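Long-range contacts in uncharacterized protein Atu2129 (Agrobacterium tumefaciens, PDB 3DNH), which is of unknown function but folds as a CREG-like beta-barrel of the pyridoxamine 5'-phosphate oxidase family, whose FMN-binding clan suggests a possible flavin partner: residues A42-L47 against T57-G62; A113-P118 against R145-R150. One frame throughout, in Å; residues are numbered along the deposited sequence.

Contact 1 of 2, residues A42-L47 against T57-G62; sequences AALATL and TATNIG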
loop_
_atom_site.group_PDB
_atom_site.type_symbol
_atom_site.label_atom_id
_atom_site.label_comp_id
_atom_site.label_asym_id
_atom_site.label_seq_id
_atom_site.Cartn_x
_atom_site.Cartn_y
_atom_site.Cartn_z
ATOM N N ALA A 42 -1.289 -4.677 -2.867
ATOM C CA ALA A 42 -2.524 -3.946 -3.019
ATOM C C ALA A 42 -3.094 -3.552 -1.646
ATOM O O ALA A 42 -3.029 -4.322 -0.710
ATOM C CB ALA A 42 -3.538 -4.824 -3.737
ATOM N N ALA A 43 -3.611 -2.336 -1.550
ATOM C CA ALA A 43 -4.495 -1.954 -0.487
ATOM C C ALA A 43 -5.854 -2.593 -0.785
ATOM O O ALA A 43 -6.291 -2.670 -1.933
ATOM C CB ALA A 43 -4.605 -0.432 -0.456
ATOM N N LEU A 44 -6.514 -3.099 0.254
ATOM C CA LEU A 44 -7.793 -3.769 0.119
ATOM C C LEU A 44 -8.672 -3.137 1.179
ATOM O O LEU A 44 -8.300 -3.138 2.379
ATOM C CB LEU A 44 -7.644 -5.252 0.512
ATOM C CG LEU A 44 -8.649 -6.329 0.064
ATOM C CD1 LEU A 44 -8.840 -7.436 1.133
ATOM C CD2 LEU A 44 -9.987 -5.832 -0.492
ATOM N N ALA A 45 -9.822 -2.647 0.740
ATOM C CA ALA A 45 -10.832 -2.108 1.618
ATOM C C ALA A 45 -12.103 -2.950 1.573
ATOM O O ALA A 45 -12.567 -3.399 0.511
ATOM C CB ALA A 45 -11.133 -0.636 1.270
ATOM N N THR A 46 -12.708 -3.065 2.747
ATOM C CA THR A 46 -13.777 -3.975 3.025
ATOM C C THR A 46 -14.727 -3.135 3.918
ATOM O O THR A 46 -14.346 -2.052 4.398
ATOM C CB THR A 46 -13.004 -5.134 3.693
ATOM O OG1 THR A 46 -12.942 -6.326 2.888
ATOM C CG2 THR A 46 -13.095 -5.283 5.145
ATOM N N LEU A 47 -15.962 -3.595 4.111
ATOM C CA LEU A 47 -16.920 -2.848 4.943
ATOM C C LEU A 47 -17.252 -3.578 6.238
ATOM O O LEU A 47 -17.545 -4.781 6.238
ATOM C CB LEU A 47 -18.219 -2.533 4.172
ATOM C CG LEU A 47 -18.202 -1.646 2.906
ATOM C CD1 LEU A 47 -19.589 -1.679 2.222
ATOM C CD2 LEU A 47 -17.802 -0.188 3.213
ATOM N N THR A 57 -6.756 -3.471 4.674
ATOM C CA THR A 57 -5.541 -4.282 4.896
ATOM C C THR A 57 -4.605 -4.147 3.697
ATOM O O THR A 57 -4.931 -3.431 2.746
ATOM C CB THR A 57 -5.863 -5.801 5.267
ATOM O OG1 THR A 57 -4.662 -6.445 5.716
ATOM C CG2 THR A 57 -6.460 -6.587 4.088
ATOM N N ALA A 58 -3.441 -4.789 3.767
ATOM C CA ALA A 58 -2.551 -4.971 2.629
ATOM C C ALA A 58 -2.508 -6.450 2.241
ATOM O O ALA A 58 -2.452 -7.325 3.112
ATOM C CB ALA A 58 -1.133 -4.459 2.932
ATOM N N THR A 59 -2.506 -6.724 0.940
ATOM C CA THR A 59 -2.490 -8.117 0.473
ATOM C C THR A 59 -1.690 -8.247 -0.827
ATOM O O THR A 59 -1.308 -7.232 -1.407
ATOM C CB THR A 59 -3.944 -8.680 0.340
ATOM O OG1 THR A 59 -3.917 -10.112 0.354
ATOM C CG2 THR A 59 -4.707 -8.124 -0.900
ATOM N N ASN A 60 -1.426 -9.488 -1.244
ATOM C CA ASN A 60 -0.684 -9.759 -2.466
ATOM C C ASN A 60 -1.679 -9.995 -3.608
ATOM O O ASN A 60 -2.718 -10.632 -3.420
ATOM C CB ASN A 60 0.150 -11.035 -2.299
ATOM C CG ASN A 60 1.106 -10.998 -1.109
ATOM O OD1 ASN A 60 1.806 -10.003 -0.858
ATOM N ND2 ASN A 60 1.227 -12.148 -0.426
ATOM N N ILE A 61 -1.311 -9.588 -4.805
ATOM C CA ILE A 61 -2.179 -9.677 -5.998
ATOM C C ILE A 61 -1.693 -10.725 -6.997
ATOM O O ILE A 61 -0.507 -10.680 -7.471
ATOM C CB ILE A 61 -2.215 -8.270 -6.696
ATOM C CG1 ILE A 61 -3.061 -7.303 -5.851
ATOM C CG2 ILE A 61 -2.820 -8.332 -8.107
ATOM C CD1 ILE A 61 -4.541 -7.741 -5.664
ATOM N N GLY A 62 -2.585 -11.677 -7.308
ATOM C CA GLY A 62 -2.384 -12.554 -8.479
ATOM C C GLY A 62 -3.149 -11.994 -9.693
ATOM O O GLY A 62 -4.057 -11.197 -9.531
#
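A42 and T59 face each other as a hydrogen-bonded antiparallel pair: A42 N donates a hydrogen bond to T59 O at 2.9 Å, and T59 N donates one to A42 O at 3.0 Å. Two residues on, L44 and T57 repeat the exchange, with T57 N to L44 O the shorter bond at 2.8 Å. L44 N donates to T57 O at 3.0 Å. Between these pairs A43 and A58 form the non-hydrogen-bonded pair, where A58 CA lies 3.4 Å from A42 O in a CA-H...O contact.

The side chains of A42, L44, T57 and T59 share one face. L44 and T57 run side by side, pointing the same way, and L44 CD1 touches T57 CG2 at 3.9 Å. In T57 the hydroxyl OG1 is anti to the backbone N (chi1 -169°), which sets CG2 between N and the carbonyl carbon, turned to the leucine. Branched at CB, threonine suits the extended backbone while offering a methyl to an apolar neighbour. Beyond the paired residues, I61 CG1 lies 3.3 Å from A42 CB, closer than usual van der Waals contact, so the packing is strained or the placement slightly imprecise; a residue with no atoms beyond CB suits the spot.

The two segments belong to a beta hairpin, strands 41-47 and 54-63, in a closed antiparallel barrel. The axes of the two short segments make an angle of 127° rather than lying fully antiparallel, in keeping with strongly coiled barrel strands.

Farther out, A43 and A45 bond by backbone to T92 and S90 of strand 88-93, while H79 of helix 78-85 packs on both L44 and T57. The other face meets the second subunit: A43 packs on its own counterpart there, and A58 on F96 of that subunit. N60 extends this interface, its side-chain amide hydrogen-bonding D100 and A101 of the second subunit.

Contact 2 of 2, residues A113-P118 against R145-R150; sequences ADRIGP and RLYRLR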
loop_
_atom_site.group_PDB
_atom_site.type_symbol
_atom_site.label_atom_id
_atom_site.label_comp_id
_atom_site.label_asym_id
_atom_site.label_seq_id
_atom_site.Cartn_x
_atom_site.Cartn_y
_atom_site.Cartn_z
ATOM N N ALA A 113 -15.907 -8.901 -4.329
ATOM C CA ALA A 113 -15.034 -10.019 -4.036
ATOM C C ALA A 113 -15.836 -11.291 -4.228
ATOM O O ALA A 113 -16.667 -11.646 -3.361
ATOM C CB ALA A 113 -14.560 -9.930 -2.612
ATOM N N ASP A 114 -15.593 -11.973 -5.348
ATOM C CA ASP A 114 -16.235 -13.219 -5.668
ATOM C C ASP A 114 -15.330 -14.354 -5.200
ATOM O O ASP A 114 -14.176 -14.473 -5.619
ATOM C CB ASP A 114 -16.427 -13.351 -7.184
ATOM C CG ASP A 114 -17.553 -12.494 -7.729
ATOM O OD1 ASP A 114 -18.561 -12.289 -7.025
ATOM O OD2 ASP A 114 -17.454 -12.025 -8.890
ATOM N N ARG A 115 -15.876 -15.236 -4.391
ATOM C CA ARG A 115 -15.139 -16.410 -3.986
ATOM C C ARG A 115 -14.865 -17.358 -5.172
ATOM O O ARG A 115 -15.773 -17.723 -5.931
ATOM C CB ARG A 115 -15.913 -17.090 -2.870
ATOM C CG ARG A 115 -15.047 -17.915 -1.998
ATOM C CD ARG A 115 -14.491 -17.160 -0.803
ATOM N NE ARG A 115 -14.220 -18.223 0.145
ATOM C CZ ARG A 115 -15.066 -18.621 1.086
ATOM N NH1 ARG A 115 -16.210 -17.985 1.272
ATOM N NH2 ARG A 115 -14.747 -19.640 1.860
ATOM N N ILE A 116 -13.593 -17.702 -5.366
ATOM C CA ILE A 116 -13.217 -18.665 -6.378
ATOM C C ILE A 116 -13.707 -20.069 -5.947
ATOM O O ILE A 116 -13.396 -20.509 -4.838
ATOM C CB ILE A 116 -11.696 -18.624 -6.626
ATOM C CG1 ILE A 116 -11.309 -17.290 -7.316
ATOM C CG2 ILE A 116 -11.233 -19.819 -7.470
ATOM C CD1 ILE A 116 -9.835 -17.122 -7.590
ATOM N N GLY A 117 -14.501 -20.727 -6.800
ATOM C CA GLY A 117 -15.029 -22.087 -6.547
ATOM C C GLY A 117 -13.964 -23.180 -6.393
ATOM O O GLY A 117 -12.872 -23.052 -6.939
ATOM N N PRO A 118 -14.281 -24.251 -5.624
ATOM C CA PRO A 118 -13.410 -25.391 -5.274
ATOM C C PRO A 118 -12.549 -25.929 -6.435
ATOM O O PRO A 118 -11.338 -26.149 -6.256
ATOM C CB PRO A 118 -14.404 -26.473 -4.826
ATOM C CG PRO A 118 -15.634 -25.752 -4.401
ATOM C CD PRO A 118 -15.610 -24.356 -4.983
ATOM N N ARG A 145 -8.727 -18.794 2.121
ATOM C CA ARG A 145 -9.847 -18.360 1.245
ATOM C C ARG A 145 -9.333 -17.625 0.006
ATOM O O ARG A 145 -8.434 -16.805 0.091
ATOM C CB ARG A 145 -10.836 -17.472 1.993
ATOM C CG ARG A 145 -11.610 -18.209 3.078
ATOM C CD ARG A 145 -12.834 -17.467 3.531
ATOM N NE ARG A 145 -13.388 -18.155 4.692
ATOM C CZ ARG A 145 -14.226 -17.604 5.563
ATOM N NH1 ARG A 145 -14.635 -16.351 5.400
ATOM N NH2 ARG A 145 -14.652 -18.312 6.599
ATOM N N LEU A 146 -9.940 -17.911 -1.131
ATOM C CA LEU A 146 -9.465 -17.424 -2.416
ATOM C C LEU A 146 -10.566 -16.598 -3.104
ATOM O O LEU A 146 -11.697 -17.056 -3.221
ATOM C CB LEU A 146 -9.157 -18.646 -3.239
ATOM C CG LEU A 146 -8.052 -18.671 -4.266
ATOM C CD1 LEU A 146 -7.123 -17.465 -4.189
ATOM C CD2 LEU A 146 -7.323 -20.004 -4.032
ATOM N N TYR A 147 -10.234 -15.403 -3.581
ATOM C CA TYR A 147 -11.258 -14.488 -4.150
ATOM C C TYR A 147 -10.780 -13.885 -5.449
ATOM O O TYR A 147 -9.624 -13.623 -5.569
ATOM C CB TYR A 147 -11.450 -13.304 -3.229
ATOM C CG TYR A 147 -11.747 -13.621 -1.796
ATOM C CD1 TYR A 147 -13.056 -13.574 -1.307
ATOM C CD2 TYR A 147 -10.705 -13.872 -0.903
ATOM C CE1 TYR A 147 -13.327 -13.821 0.048
ATOM C CE2 TYR A 147 -10.953 -14.133 0.391
ATOM C CZ TYR A 147 -12.261 -14.102 0.875
ATOM O OH TYR A 147 -12.451 -14.346 2.189
ATOM N N ARG A 148 -11.668 -13.608 -6.405
ATOM C CA ARG A 148 -11.251 -12.712 -7.488
ATOM C C ARG A 148 -12.091 -11.440 -7.487
ATOM O O ARG A 148 -13.255 -11.421 -7.024
ATOM C CB ARG A 148 -11.179 -13.418 -8.877
ATOM C CG ARG A 148 -12.462 -14.029 -9.302
ATOM C CD ARG A 148 -12.459 -14.502 -10.772
ATOM N NE ARG A 148 -11.626 -15.666 -11.007
ATOM C CZ ARG A 148 -12.042 -16.936 -10.934
ATOM N NH1 ARG A 148 -13.294 -17.250 -10.605
ATOM N NH2 ARG A 148 -11.185 -17.912 -11.166
ATOM N N LEU A 149 -11.464 -10.368 -7.944
ATOM C CA LEU A 149 -12.121 -9.087 -8.020
ATOM C C LEU A 149 -13.016 -9.092 -9.245
ATOM O O LEU A 149 -12.551 -9.370 -10.357
ATOM C CB LEU A 149 -11.091 -7.942 -8.087
ATOM C CG LEU A 149 -11.703 -6.551 -8.291
ATOM C CD1 LEU A 149 -12.647 -6.149 -7.169
ATOM C CD2 LEU A 149 -10.583 -5.530 -8.464
ATOM N N ARG A 150 -14.300 -8.810 -9.027
ATOM C CA ARG A 150 -15.187 -8.467 -10.116
ATOM C C ARG A 150 -15.180 -6.949 -10.228
ATOM O O ARG A 150 -15.809 -6.278 -9.425
ATOM C CB ARG A 150 -16.606 -8.941 -9.816
ATOM C CG ARG A 150 -17.469 -8.995 -11.048
ATOM C CD ARG A 150 -18.952 -9.185 -10.770
ATOM N NE ARG A 150 -19.269 -9.962 -9.568
ATOM C CZ ARG A 150 -20.462 -9.962 -8.977
ATOM N NH1 ARG A 150 -21.444 -9.236 -9.472
ATOM N NH2 ARG A 150 -20.689 -10.685 -7.887
#
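D114 and R150 form a salt bridge in which the guanidinium grips the carboxylate side-on: NH2 of R150 bonds OD1 of D114 and NE of R150 bonds OD2 of D114, both at 2.8 Å. Each oxygen uses its syn lone pair, and the two planes are only 15° apart, so the paired bonds hold both groups against rotation. The long arginine can span from R150 to D114, although D114 pairs with R148 in the strands.

Backbone bonds make up the antiparallel pairing. D114 N meets R148 O at 2.9 Å, and R148 N meets D114 O. Past the end of strand 106-115, I116 N still donates to L146 O at 2.9 Å.

The CG1-CD1 branch of I116 makes two contacts: CG1 sits 3.7 Å above the centre of the R148 guanidinium, the two side chains crossing at about a right angle, and CD1 touches L146 CG in an apolar contact. R115, bent at chi2 (91°), lays CD 3.6 Å from Y147 CE1; its apolar methylenes let a charged residue lie against Y147, approaching the ring obliquely.

Two like charges also approach: R145 CD lies over one face of the R115 guanidinium, offset toward the rim, with R115 NH2 3.5 Å from R145 NE. E84 of helix 78-85 salt-bridges R115 and probably eases the repulsion; separately, R148 NH2 forms salt bridges with E64 and E120.

Strand 144-157 runs between 106-115 and 69-74, where F71 meets the Y147 ring and F70 covers I116, L146 and R148; helix 78-85 packs on A113, R145 and Y147 through A80 and M83.

Both contacts belong to the same closed antiparallel barrel, the part of the chain related to pyridoxamine 5'-phosphate oxidases, their centres about 13 Å apart and their nearest atoms about 6 Å apart without touching. Contact 1 closes before contact 2 opens along the chain: a local hairpin comes first, then a pairing of strands 106-115 and 144-157 across an intervening helical stretch. Two strands bridge them in the barrel wall, 69-74 between 54-63 and 144-157, and 88-93 between 41-47 and 106-115. Helix 78-85 packs on side chains of both. Their surroundings differ: contact 1 borders the second subunit, whereas contact 2 touches no other chain of the assembly.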